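Local atomic coordinates of F-actin-capping protein subunit alpha (Dictyostelium discoideum, PDB entry 4AKR), a protein that binds the fast-growing (barbed) ends of actin filaments independently of calcium and blocks subunit exchange there, without severing the filaments. Residues N13-A18 with S46-Y51; T53-S58 with R166-W171; R115-E120 with S219-A224; K187-V192 with N203-K208; T210-A215 with F225-K230. One frame throughout, in Å; residues are numbered along the deposited sequence.

Contact 1: N13-A18 with S46-Y51; sequences NFLLNA and STFREY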
# COMPACT_ATOMS: atom_id res chain seq x y z
N ASN A 13 -8.80 -5.87 12.33
CA ASN A 13 -7.69 -5.84 11.38
C ASN A 13 -7.78 -4.71 10.37
O ASN A 13 -6.76 -4.18 9.94
CB ASN A 13 -7.58 -7.18 10.66
CG ASN A 13 -6.69 -8.15 11.39
OD1 ASN A 13 -5.48 -8.21 11.14
ND2 ASN A 13 -7.27 -8.90 12.32
N PHE A 14 -9.00 -4.33 9.99
CA PHE A 14 -9.15 -3.21 9.06
C PHE A 14 -8.63 -1.97 9.78
O PHE A 14 -7.70 -1.30 9.31
CB PHE A 14 -10.62 -3.00 8.67
CG PHE A 14 -11.20 -4.10 7.83
CD1 PHE A 14 -10.38 -4.98 7.13
CD2 PHE A 14 -12.58 -4.26 7.72
CE1 PHE A 14 -10.91 -6.00 6.35
CE2 PHE A 14 -13.12 -5.26 6.95
CZ PHE A 14 -12.29 -6.14 6.26
N LEU A 15 -9.22 -1.69 10.93
CA LEU A 15 -8.85 -0.53 11.73
C LEU A 15 -7.35 -0.41 11.97
O LEU A 15 -6.77 0.65 11.75
CB LEU A 15 -9.60 -0.56 13.08
CG LEU A 15 -11.13 -0.44 13.01
CD1 LEU A 15 -11.74 -0.45 14.41
CD2 LEU A 15 -11.50 0.85 12.28
N LEU A 16 -6.73 -1.49 12.41
CA LEU A 16 -5.30 -1.47 12.68
C LEU A 16 -4.45 -1.20 11.45
O LEU A 16 -3.31 -0.76 11.57
CB LEU A 16 -4.85 -2.79 13.32
CG LEU A 16 -5.22 -3.03 14.78
CD1 LEU A 16 -4.93 -4.48 15.15
CD2 LEU A 16 -4.44 -2.08 15.68
N ASN A 17 -5.00 -1.45 10.28
CA ASN A 17 -4.25 -1.27 9.04
C ASN A 17 -4.59 -0.03 8.22
O ASN A 17 -4.19 0.08 7.06
CB ASN A 17 -4.39 -2.52 8.18
CG ASN A 17 -3.49 -3.63 8.64
OD1 ASN A 17 -2.29 -3.62 8.38
ND2 ASN A 17 -4.05 -4.60 9.36
N ALA A 18 -5.32 0.90 8.83
CA ALA A 18 -5.69 2.12 8.14
C ALA A 18 -4.44 2.93 7.81
O ALA A 18 -3.49 2.98 8.60
CB ALA A 18 -6.63 2.95 9.01
N SER A 46 -8.69 -0.55 23.21
CA SER A 46 -7.40 -1.16 22.99
C SER A 46 -6.96 -1.03 21.53
O SER A 46 -5.78 -0.81 21.24
CB SER A 46 -7.47 -2.64 23.39
OG SER A 46 -6.29 -3.35 23.00
N THR A 47 -7.92 -1.14 20.62
CA THR A 47 -7.66 -1.06 19.19
C THR A 47 -7.20 0.33 18.74
O THR A 47 -6.15 0.47 18.12
CB THR A 47 -8.93 -1.46 18.40
OG1 THR A 47 -9.25 -2.83 18.69
CG2 THR A 47 -8.70 -1.30 16.90
N PHE A 48 -8.00 1.35 19.05
CA PHE A 48 -7.64 2.72 18.68
C PHE A 48 -6.32 3.13 19.35
O PHE A 48 -5.47 3.77 18.73
CB PHE A 48 -8.76 3.68 19.08
CG PHE A 48 -9.97 3.62 18.19
CD1 PHE A 48 -10.60 2.40 17.93
CD2 PHE A 48 -10.51 4.78 17.65
CE1 PHE A 48 -11.75 2.35 17.13
CE2 PHE A 48 -11.65 4.74 16.86
CZ PHE A 48 -12.28 3.52 16.60
N ARG A 49 -6.16 2.75 20.61
CA ARG A 49 -4.94 3.05 21.36
C ARG A 49 -3.69 2.52 20.64
O ARG A 49 -2.65 3.20 20.58
CB ARG A 49 -5.05 2.46 22.76
CG ARG A 49 -3.75 2.38 23.53
CD ARG A 49 -4.02 2.01 24.98
NE ARG A 49 -2.80 1.65 25.68
CZ ARG A 49 -2.28 0.43 25.69
NH1 ARG A 49 -2.89 -0.55 25.03
NH2 ARG A 49 -1.16 0.18 26.35
N GLU A 50 -3.79 1.31 20.11
CA GLU A 50 -2.68 0.67 19.40
C GLU A 50 -2.29 1.48 18.15
O GLU A 50 -1.12 1.69 17.88
CB GLU A 50 -3.07 -0.76 19.01
CG GLU A 50 -2.11 -1.48 18.07
CD GLU A 50 -0.67 -1.53 18.59
OE1 GLU A 50 -0.48 -1.60 19.82
OE2 GLU A 50 0.26 -1.51 17.75
N TYR A 51 -3.30 1.93 17.41
CA TYR A 51 -3.08 2.74 16.22
C TYR A 51 -2.48 4.10 16.59
O TYR A 51 -1.40 4.47 16.12
CB TYR A 51 -4.41 2.97 15.49
CG TYR A 51 -4.28 3.82 14.24
CD1 TYR A 51 -3.91 3.26 13.02
CD2 TYR A 51 -4.50 5.20 14.30
CE1 TYR A 51 -3.76 4.05 11.89
CE2 TYR A 51 -4.35 6.00 13.18
CZ TYR A 51 -3.98 5.42 11.97
OH TYR A 51 -3.86 6.21 10.85

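Contact 2: T53-S58 with R166-W171; sequences TSQMVS and RWRSVW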
# COMPACT_ATOMS: atom_id res chain seq x y z
N THR A 53 -0.95 5.28 19.23
CA THR A 53 0.40 5.23 19.76
C THR A 53 1.46 4.72 18.79
O THR A 53 2.59 5.21 18.81
CB THR A 53 0.46 4.39 21.06
OG1 THR A 53 -0.17 3.13 20.84
CG2 THR A 53 -0.26 5.11 22.19
N SER A 54 1.13 3.76 17.94
CA SER A 54 2.12 3.26 16.99
C SER A 54 2.35 4.25 15.85
O SER A 54 3.41 4.27 15.25
CB SER A 54 1.71 1.88 16.45
OG SER A 54 0.41 1.89 15.91
N GLN A 55 1.34 5.07 15.57
CA GLN A 55 1.44 6.10 14.54
C GLN A 55 2.10 7.33 15.15
O GLN A 55 2.55 8.23 14.43
CB GLN A 55 0.05 6.50 14.04
CG GLN A 55 -0.59 5.50 13.12
CD GLN A 55 0.03 5.50 11.74
OE1 GLN A 55 0.16 6.55 11.11
NE2 GLN A 55 0.41 4.32 11.26
N MET A 56 2.15 7.37 16.48
CA MET A 56 2.72 8.50 17.19
C MET A 56 2.03 9.78 16.70
O MET A 56 2.67 10.72 16.22
CB MET A 56 4.23 8.60 16.95
CG MET A 56 5.01 7.32 17.29
SD MET A 56 6.76 7.61 17.64
CE MET A 56 7.41 7.96 16.05
N VAL A 57 0.70 9.80 16.83
CA VAL A 57 -0.09 10.96 16.44
C VAL A 57 0.31 12.17 17.30
O VAL A 57 0.83 12.02 18.40
CB VAL A 57 -1.61 10.67 16.60
CG1 VAL A 57 -2.03 9.53 15.67
CG2 VAL A 57 -1.92 10.32 18.07
N SER A 58 0.07 13.36 16.78
CA SER A 58 0.39 14.59 17.50
C SER A 58 -0.88 15.23 18.03
O SER A 58 -1.97 15.01 17.50
CB SER A 58 1.11 15.57 16.59
OG SER A 58 0.24 16.03 15.57
N ARG A 166 3.47 9.67 6.07
CA ARG A 166 3.96 9.84 7.42
C ARG A 166 5.39 9.36 7.47
O ARG A 166 5.79 8.47 6.72
CB ARG A 166 3.12 9.04 8.43
CG ARG A 166 3.59 9.23 9.87
CD ARG A 166 2.80 8.39 10.89
NE ARG A 166 1.48 8.93 11.19
CZ ARG A 166 1.25 10.09 11.80
NH1 ARG A 166 2.25 10.87 12.18
NH2 ARG A 166 -0.00 10.46 12.07
N TRP A 167 6.18 9.98 8.34
CA TRP A 167 7.57 9.61 8.55
C TRP A 167 7.69 9.47 10.06
O TRP A 167 7.36 10.40 10.80
CB TRP A 167 8.52 10.69 8.03
CG TRP A 167 9.99 10.38 8.29
CD1 TRP A 167 10.61 10.25 9.50
CD2 TRP A 167 11.01 10.17 7.30
NE1 TRP A 167 11.94 9.96 9.32
CE2 TRP A 167 12.21 9.91 7.98
CE3 TRP A 167 11.01 10.17 5.89
CZ2 TRP A 167 13.41 9.65 7.31
CZ3 TRP A 167 12.21 9.91 5.23
CH2 TRP A 167 13.39 9.66 5.94
N ARG A 168 8.15 8.31 10.50
CA ARG A 168 8.33 8.05 11.92
C ARG A 168 9.77 7.62 12.19
O ARG A 168 10.29 6.73 11.53
CB ARG A 168 7.39 6.93 12.39
CG ARG A 168 5.95 7.34 12.57
CD ARG A 168 5.09 6.12 12.85
NE ARG A 168 4.90 5.33 11.63
CZ ARG A 168 4.37 4.12 11.60
NH1 ARG A 168 3.97 3.53 12.72
NH2 ARG A 168 4.23 3.48 10.44
N SER A 169 10.39 8.27 13.17
CA SER A 169 11.76 7.95 13.58
C SER A 169 11.76 7.77 15.09
O SER A 169 11.23 8.60 15.82
CB SER A 169 12.74 9.07 13.22
OG SER A 169 13.00 9.13 11.83
N VAL A 170 12.33 6.66 15.55
CA VAL A 170 12.44 6.39 16.98
C VAL A 170 13.87 5.95 17.24
O VAL A 170 14.27 4.84 16.84
CB VAL A 170 11.46 5.29 17.45
CG1 VAL A 170 11.73 4.94 18.90
CG2 VAL A 170 10.01 5.77 17.30
N TRP A 171 14.64 6.83 17.86
CA TRP A 171 16.04 6.56 18.18
C TRP A 171 16.20 6.38 19.68
O TRP A 171 15.83 7.26 20.46
CB TRP A 171 16.96 7.69 17.73
CG TRP A 171 17.20 7.74 16.25
CD1 TRP A 171 16.43 8.37 15.32
CD2 TRP A 171 18.23 7.06 15.53
NE1 TRP A 171 16.92 8.13 14.06
CE2 TRP A 171 18.03 7.33 14.16
CE3 TRP A 171 19.31 6.25 15.92
CZ2 TRP A 171 18.86 6.81 13.17
CZ3 TRP A 171 20.14 5.74 14.93
CH2 TRP A 171 19.91 6.02 13.57
O HOH W 1 -0.34 12.83 13.80

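Contact 3: R115-E120 with S219-A224; sequences RAAFDE and STAVNA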
# COMPACT_ATOMS: atom_id res chain seq x y z
N ARG A 115 18.40 14.34 29.60
CA ARG A 115 17.21 14.39 28.78
C ARG A 115 17.08 15.80 28.20
O ARG A 115 16.82 15.96 27.00
CB ARG A 115 15.98 14.04 29.62
CG ARG A 115 14.75 13.68 28.78
CD ARG A 115 13.47 14.00 29.53
NE ARG A 115 13.37 15.44 29.75
CZ ARG A 115 13.07 16.33 28.81
NH1 ARG A 115 12.82 15.94 27.57
NH2 ARG A 115 13.08 17.61 29.11
N ALA A 116 17.27 16.82 29.04
CA ALA A 116 17.15 18.22 28.61
C ALA A 116 18.18 18.59 27.55
O ALA A 116 17.87 19.29 26.60
CB ALA A 116 17.27 19.16 29.82
N ALA A 117 19.41 18.13 27.73
CA ALA A 117 20.45 18.41 26.75
C ALA A 117 20.09 17.73 25.43
O ALA A 117 20.33 18.28 24.36
CB ALA A 117 21.80 17.92 27.25
N PHE A 118 19.52 16.53 25.48
CA PHE A 118 19.12 15.84 24.25
C PHE A 118 17.91 16.52 23.62
O PHE A 118 17.80 16.64 22.40
CB PHE A 118 18.77 14.37 24.51
CG PHE A 118 19.96 13.45 24.49
CD1 PHE A 118 20.98 13.56 25.43
CD2 PHE A 118 20.06 12.45 23.51
CE1 PHE A 118 22.08 12.69 25.41
CE2 PHE A 118 21.16 11.57 23.49
CZ PHE A 118 22.17 11.70 24.44
N ASP A 119 16.99 16.97 24.47
CA ASP A 119 15.79 17.62 23.98
C ASP A 119 16.11 18.86 23.14
O ASP A 119 15.47 19.09 22.12
CB ASP A 119 14.87 17.97 25.16
CG ASP A 119 13.41 18.03 24.76
OD1 ASP A 119 13.15 18.06 23.54
OD2 ASP A 119 12.54 18.05 25.65
N GLU A 120 17.09 19.66 23.56
CA GLU A 120 17.46 20.86 22.79
C GLU A 120 17.87 20.48 21.37
O GLU A 120 17.52 21.15 20.40
CB GLU A 120 18.64 21.62 23.43
CG GLU A 120 18.37 22.30 24.76
CD GLU A 120 19.56 23.16 25.23
OE1 GLU A 120 20.73 22.72 25.05
OE2 GLU A 120 19.34 24.26 25.77
N SER A 219 27.69 17.84 25.20
CA SER A 219 28.44 17.16 24.13
C SER A 219 27.80 15.84 23.72
O SER A 219 27.62 15.57 22.54
CB SER A 219 29.88 16.88 24.58
OG SER A 219 30.59 18.09 24.77
N THR A 220 27.47 15.03 24.71
CA THR A 220 26.86 13.72 24.50
C THR A 220 25.65 13.87 23.58
O THR A 220 25.46 13.08 22.65
CB THR A 220 26.41 13.12 25.84
OG1 THR A 220 27.54 12.99 26.70
CG2 THR A 220 25.80 11.75 25.64
N ALA A 221 24.85 14.90 23.83
CA ALA A 221 23.65 15.16 23.04
C ALA A 221 24.01 15.61 21.63
O ALA A 221 23.48 15.08 20.64
CB ALA A 221 22.80 16.23 23.72
N VAL A 222 24.90 16.59 21.54
CA VAL A 222 25.33 17.13 20.26
C VAL A 222 25.94 16.07 19.35
O VAL A 222 25.62 15.99 18.17
CB VAL A 222 26.35 18.28 20.45
CG1 VAL A 222 26.97 18.67 19.12
CG2 VAL A 222 25.65 19.48 21.07
N ASN A 223 26.82 15.26 19.92
CA ASN A 223 27.47 14.23 19.14
C ASN A 223 26.56 13.06 18.81
O ASN A 223 26.79 12.37 17.83
CB ASN A 223 28.75 13.77 19.84
CG ASN A 223 29.74 14.90 20.01
OD1 ASN A 223 29.98 15.67 19.08
ND2 ASN A 223 30.32 15.02 21.20
N ALA A 224 25.52 12.86 19.61
CA ALA A 224 24.60 11.76 19.34
C ALA A 224 23.77 12.14 18.12
O ALA A 224 23.50 11.31 17.26
CB ALA A 224 23.70 11.52 20.54

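Contact 4: K187-V192 with N203-K208; sequences KVQVNV and NTVTQK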
# COMPACT_ATOMS: atom_id res chain seq x y z
N LYS A 187 15.01 3.19 14.40
CA LYS A 187 14.03 2.47 13.60
C LYS A 187 13.21 3.54 12.87
O LYS A 187 12.48 4.31 13.49
CB LYS A 187 13.13 1.61 14.49
CG LYS A 187 12.05 0.89 13.71
CD LYS A 187 11.14 0.08 14.62
CE LYS A 187 10.11 -0.68 13.82
NZ LYS A 187 9.21 -1.48 14.69
N VAL A 188 13.37 3.59 11.56
CA VAL A 188 12.67 4.56 10.73
C VAL A 188 11.58 3.86 9.90
O VAL A 188 11.81 2.79 9.35
CB VAL A 188 13.65 5.26 9.77
CG1 VAL A 188 12.92 6.32 8.96
CG2 VAL A 188 14.78 5.87 10.55
N GLN A 189 10.40 4.47 9.82
CA GLN A 189 9.30 3.91 9.04
C GLN A 189 8.69 5.01 8.19
O GLN A 189 8.33 6.06 8.72
CB GLN A 189 8.21 3.31 9.93
CG GLN A 189 8.48 1.90 10.40
CD GLN A 189 7.36 1.36 11.28
OE1 GLN A 189 7.19 1.79 12.42
NE2 GLN A 189 6.58 0.42 10.75
N VAL A 190 8.58 4.76 6.89
CA VAL A 190 8.01 5.75 5.98
C VAL A 190 6.81 5.17 5.26
O VAL A 190 6.85 4.05 4.74
CB VAL A 190 9.06 6.19 4.94
CG1 VAL A 190 8.52 7.34 4.09
CG2 VAL A 190 10.34 6.61 5.64
N ASN A 191 5.73 5.94 5.23
CA ASN A 191 4.50 5.49 4.59
C ASN A 191 3.93 6.54 3.64
O ASN A 191 3.86 7.71 3.98
CB ASN A 191 3.46 5.16 5.67
CG ASN A 191 3.93 4.08 6.61
OD1 ASN A 191 3.82 2.88 6.32
ND2 ASN A 191 4.48 4.49 7.74
N VAL A 192 3.54 6.10 2.45
CA VAL A 192 2.94 6.99 1.48
C VAL A 192 1.77 6.26 0.83
O VAL A 192 1.87 5.08 0.50
CB VAL A 192 3.93 7.43 0.38
CG1 VAL A 192 3.22 8.32 -0.64
CG2 VAL A 192 5.09 8.19 1.00
N ASN A 203 5.83 1.52 1.70
CA ASN A 203 6.00 1.13 3.11
C ASN A 203 7.45 0.75 3.37
O ASN A 203 7.97 -0.18 2.75
CB ASN A 203 5.11 -0.07 3.45
CG ASN A 203 3.63 0.29 3.54
OD1 ASN A 203 3.19 0.94 4.50
ND2 ASN A 203 2.85 -0.13 2.55
N THR A 204 8.11 1.46 4.27
CA THR A 204 9.50 1.17 4.59
C THR A 204 9.73 0.99 6.08
O THR A 204 9.03 1.57 6.91
CB THR A 204 10.44 2.29 4.08
OG1 THR A 204 10.28 3.46 4.89
CG2 THR A 204 10.14 2.63 2.63
N VAL A 205 10.73 0.17 6.41
CA VAL A 205 11.13 -0.10 7.78
C VAL A 205 12.63 -0.31 7.73
O VAL A 205 13.11 -1.27 7.12
CB VAL A 205 10.49 -1.38 8.35
CG1 VAL A 205 11.09 -1.70 9.72
CG2 VAL A 205 9.00 -1.19 8.50
N THR A 206 13.37 0.58 8.39
CA THR A 206 14.82 0.53 8.41
C THR A 206 15.33 0.61 9.85
O THR A 206 14.83 1.40 10.64
CB THR A 206 15.42 1.72 7.64
OG1 THR A 206 14.77 1.84 6.37
CG2 THR A 206 16.89 1.52 7.42
N GLN A 207 16.33 -0.22 10.17
CA GLN A 207 16.92 -0.22 11.50
C GLN A 207 18.40 0.06 11.35
O GLN A 207 19.08 -0.57 10.54
CB GLN A 207 16.73 -1.57 12.19
CG GLN A 207 15.31 -2.10 12.14
CD GLN A 207 14.91 -2.76 13.44
OE1 GLN A 207 14.06 -3.65 13.45
NE2 GLN A 207 15.51 -2.33 14.54
N LYS A 208 18.89 1.01 12.14
CA LYS A 208 20.29 1.41 12.10
C LYS A 208 20.83 1.58 13.51
O LYS A 208 20.08 1.78 14.45
CB LYS A 208 20.44 2.75 11.37
CG LYS A 208 19.98 2.74 9.92
CD LYS A 208 20.97 2.04 9.02
CE LYS A 208 20.53 2.11 7.57
NZ LYS A 208 21.54 1.49 6.66
O HOH W 2 12.40 3.45 6.76

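Contact 5: T210-A215 with F225-K230; sequences TTSPSA and FKAIGK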
# COMPACT_ATOMS: atom_id res chain seq x y z
N THR A 210 24.18 3.59 15.53
CA THR A 210 25.34 4.47 15.45
C THR A 210 26.01 4.51 16.81
O THR A 210 25.46 4.03 17.81
CB THR A 210 24.96 5.91 15.04
OG1 THR A 210 24.14 6.48 16.06
CG2 THR A 210 24.21 5.91 13.73
N THR A 211 27.21 5.09 16.84
CA THR A 211 27.95 5.20 18.08
C THR A 211 28.64 6.56 18.17
O THR A 211 29.10 7.11 17.16
CB THR A 211 29.02 4.09 18.18
OG1 THR A 211 28.37 2.81 18.14
CG2 THR A 211 29.80 4.21 19.47
N SER A 212 28.71 7.10 19.38
CA SER A 212 29.35 8.39 19.61
C SER A 212 29.79 8.53 21.07
O SER A 212 29.33 7.80 21.95
CB SER A 212 28.40 9.52 19.19
OG SER A 212 27.09 9.29 19.67
N PRO A 213 30.69 9.49 21.35
CA PRO A 213 31.23 9.75 22.69
C PRO A 213 30.24 10.16 23.78
O PRO A 213 29.34 10.97 23.56
CB PRO A 213 32.25 10.86 22.44
CG PRO A 213 32.63 10.69 21.01
CD PRO A 213 31.31 10.38 20.36
N SER A 214 30.43 9.60 24.97
CA SER A 214 29.59 9.92 26.12
C SER A 214 30.46 10.71 27.10
O SER A 214 31.26 10.12 27.83
CB SER A 214 29.09 8.64 26.80
OG SER A 214 28.45 8.95 28.02
N ALA A 215 30.29 12.03 27.11
CA ALA A 215 31.06 12.91 27.99
C ALA A 215 30.09 13.83 28.75
O ALA A 215 29.15 13.36 29.39
CB ALA A 215 32.03 13.75 27.17
N PHE A 225 23.37 13.41 18.06
CA PHE A 225 22.57 13.90 16.95
C PHE A 225 23.37 14.09 15.68
O PHE A 225 22.81 14.07 14.59
CB PHE A 225 21.85 15.19 17.35
CG PHE A 225 20.52 14.93 18.00
CD1 PHE A 225 19.38 14.78 17.23
CD2 PHE A 225 20.43 14.73 19.38
CE1 PHE A 225 18.17 14.43 17.81
CE2 PHE A 225 19.23 14.38 19.97
CZ PHE A 225 18.09 14.22 19.18
N LYS A 226 24.68 14.27 15.81
CA LYS A 226 25.51 14.40 14.62
C LYS A 226 25.48 13.01 13.96
O LYS A 226 25.32 12.90 12.75
CB LYS A 226 26.94 14.77 14.99
CG LYS A 226 27.19 16.26 15.11
CD LYS A 226 28.67 16.58 15.24
CE LYS A 226 28.88 18.08 15.26
NZ LYS A 226 30.30 18.42 15.55
N ALA A 227 25.60 11.98 14.78
CA ALA A 227 25.59 10.60 14.30
C ALA A 227 24.21 10.24 13.75
O ALA A 227 24.10 9.79 12.60
CB ALA A 227 25.96 9.65 15.43
N ILE A 228 23.17 10.45 14.56
CA ILE A 228 21.80 10.16 14.15
C ILE A 228 21.42 10.88 12.85
O ILE A 228 20.81 10.29 11.97
CB ILE A 228 20.79 10.56 15.25
CG1 ILE A 228 20.84 9.57 16.41
CG2 ILE A 228 19.37 10.63 14.69
CD1 ILE A 228 19.96 9.97 17.58
N GLY A 229 21.80 12.15 12.74
CA GLY A 229 21.48 12.93 11.55
C GLY A 229 22.18 12.45 10.29
O GLY A 229 21.66 12.57 9.18
N LYS A 230 23.38 11.90 10.47
CA LYS A 230 24.17 11.39 9.37
C LYS A 230 23.54 10.09 8.89
O LYS A 230 23.38 9.87 7.69
CB LYS A 230 25.61 11.13 9.84
CG LYS A 230 26.55 10.71 8.72
CD LYS A 230 27.50 9.61 9.18
CE LYS A 230 28.42 9.16 8.05
NZ LYS A 230 29.39 10.22 7.65

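Contact 1: N13-A18 with S46-Y51
Asn13 O is gripped twice, both times by Asn17. The side-chain amide gives the strong bond: Asn17 ND2 lies 2.8 Å from Asn13 O, in the carbonyl plane on a lone pair, and its N-H points almost straight at the oxygen (169°). The backbone N of Asn17 adds a weak second bond. The side chains of Asn13 and Asn17 leave their backbone pointing away from residues 46-51. The packing against helix 44-55 is done by Leu15, Leu16 and Ala18. Leu15 crosses Thr47 at about a right angle. Its CB and CD1 both rest on the methyl Thr47 CG2, and Leu15 CD1 also meets Phe48 CE1 at 3.9 Å. The Thr47 hydroxyl is bonded to Ser43 O. Leu16 reaches across with one branch, and its CD2 touches Glu50 CG at 3.4 Å. Tyr51 has CG anti to the backbone N (chi1 179°), which carries its ring to the turn after Leu16. Ala18 O lies at the ring edge, in plane, 3.5 Å from Tyr51 CE1. The Tyr51 hydroxyl bonds to Pro19 O, and Phe23 stacks on the ring. A leucine here would lose ring and hydroxyl, and would probably loosen the turn at Ala18 and Pro19. The segments thus meet through aliphatic and aromatic carbons and the Ala18 carbonyl: apolar packing holds them together, while the Tyr51 hydroxyl anchors its ring just after Ala18.

Contact 2: T53-S58 with R166-W171
Bends in three side chains bring the polar groups together. Gln55 turns at chi2 (-74°), which sets its amide against the strand. Arg166 starts with CG anti to its backbone N and turns at chi3 (-76°), so that NE faces the amide. Arg168 also bends at chi3, which brings its guanidinium to the end of helix 44-55. Arg166 NE donates to Gln55 OE1 at 2.7 Å. This bond is bent, and the donor sits above the carbonyl plane; the amide and guanidinium planes are 70° apart. Gln55 O lies over one face of the same guanidinium, 3.2 Å above its plane, without a hydrogen bond. Arg166 NH2 is further joined to Ser58 N by a water, at 3.0 Å from NH2. Arg168 NH1 donates to Ser54 O at 2.7 Å. Ser54 O is at the guanidinium edge, in plane, although the donor stands above the carbonyl plane. Gln55 NE2 lies over one face of this second guanidinium. Met56, with positive phi, is the C-prime residue of the Schellman motif that ends the helix. Its side chain bends at chi3 and lays CE against Val170 CG2 at 3.6 Å and Arg168 CB at 3.8 Å. Ser153 on strand 145-158 bonds to Met56 O. Two arginines of the central sheet thus gather at the carbonyl end of a helix. Their positive charge would probably be stabilised by the helix dipole, and would in turn polarise the Ser54 carbonyl.

Contact 3: R115-E120 with S219-A224
Ala221 marks the tight part of this contact. Its CB lies 3.3 Å from Ala117 O and 4.0 Å from Ala117 CB. The same residue covers one face of the Phe118 ring. Ala221 CA stands 3.9 Å from the centroid of that ring, 17° off the normal, which makes a CH-pi contact, and Ala221 CB is 3.7 Å from Phe118 CD1. Thr220 meets the ring differently: its methyl CG2 comes to the edge, 3.8 Å from CZ of Phe118. Ala224 CB adds a contact with Phe118 CE2 at 3.9 Å. The Thr220 hydroxyl turns to the backbone N of Ala215. The solvent side is looser: Glu120 is exposed and touches none of residues 219-224. Arg115 and Asp119 keep clear of them; their salt bridge is buried on another side of helix 112-129. An alanine at Phe118 would remove the ring and would probably lose the packing on Thr220, Ala221 and Ala224, and on Val137 of the sheet. The two helix segments run 37° from parallel, with axes 8.2 Å apart. Such close spacing is typical of helix pairs packed through alanine, here helices 112-129 and 217-248 beside the central antiparallel sheet.

Contact 4: K187-V192 with N203-K208
Strands 181-194 and 198-213 form an antiparallel beta hairpin, and facing residues send their side chains to the same side of the sheet. Lys187, Gln189, Val205 and Gln207 lie on one face. Val188, Val190, Thr204 and Thr206 lie on the other. On the first face Gln189 and Val205 run side by side and point the same way; Gln189 CG and NE2 both rest on the methyl Val205 CG2, with CG 3.7 Å from it. The extended Lys187 chain runs along beside Val205. On the second face Val190 and Thr204 also lie side by side. Thr204 has OG1 in the crowded position between its backbone N and carbonyl carbon (chi1 72°). This turns the hydroxyl toward the partner strand, where OG1 comes within 3.0 Å of Val190 CB. It also takes a weak bond from Val190 N, which donates to Thr204 O as well. The backbone is held most regularly at the hydrogen-bonded pair Val188 and Thr206. Val188 N reaches Thr206 O at 2.8 Å, and Thr206 N reaches Val188 O at 2.9 Å; both bonds lie in the carbonyl plane. Trp167 and Leu235 cover Val188 on its face. Residues Asn203 to Val205 pair on their far side with a strand of another protein chain, so the sheet runs on across the heterodimer interface. The backbone of that chain also bonds Thr206 OG1. One water joins the two threonines, 2.8 Å from Thr204 OG1 and 2.9 Å from Thr206 OG1.

Contact 5: T210-A215 with F225-K230
Thr210 lays its hydroxyl and CB over the methyl of Ala227. Thr210 OG1 is 3.7 Å from Ala227 CB, and Thr210 CB is 3.9 Å from the same methyl. Thr210 holds OG1 between its backbone N and carbonyl carbon (chi1 64°), the crowded position. The methyl Thr210 CG2 is anti to the carbonyl carbon and approaches Ala227 O at 4.0 Å. Two residues on, Ser212 points to the same side, and its OG stands 4.4 Å from Ala227 CB. The alanine methyl thus faces two small polar side chains of the strand. Ala227 has the largest share of the helix side of this small contact. No bond between polar atoms ties the segments; they meet by van der Waals packing alone. The small side chains allow close approach, with strand and helix axes 7.9 Å apart. The segments run nearly antiparallel, at 158°. Thr210 also touches Ala231, and Ser212 touches Ala224, so an alanine-lined stripe of helix 217-248 runs along the end of strand 198-213. That strand pairs through its backbone with strand 181-194. Ile228 packs on Trp171 and Cys173 of strand 163-175, while Phe225 turns to helix 112-129.

Contacts 1 and 3 are buried helix pairs on opposite sides of the chain's centre, with contact centres about 34 Å apart. Both are mainly apolar, but contact 1 uses branched and aromatic side chains, whereas contact 3 sets one phenylalanine ring against alanines and a threonine methyl. Contact 2 lies near the centre and is the most polar in its side chains. It shares helix 44-55 with contact 1, and Arg168 O bonds the backbone of Gln189 in contact 4. Contact 4 is held by backbone bonds; one face is buried, the other carries the exposed Lys187 and Gln207. Contact 5, partly buried, shares strand 198-213 with it and helix 217-248 with contact 3.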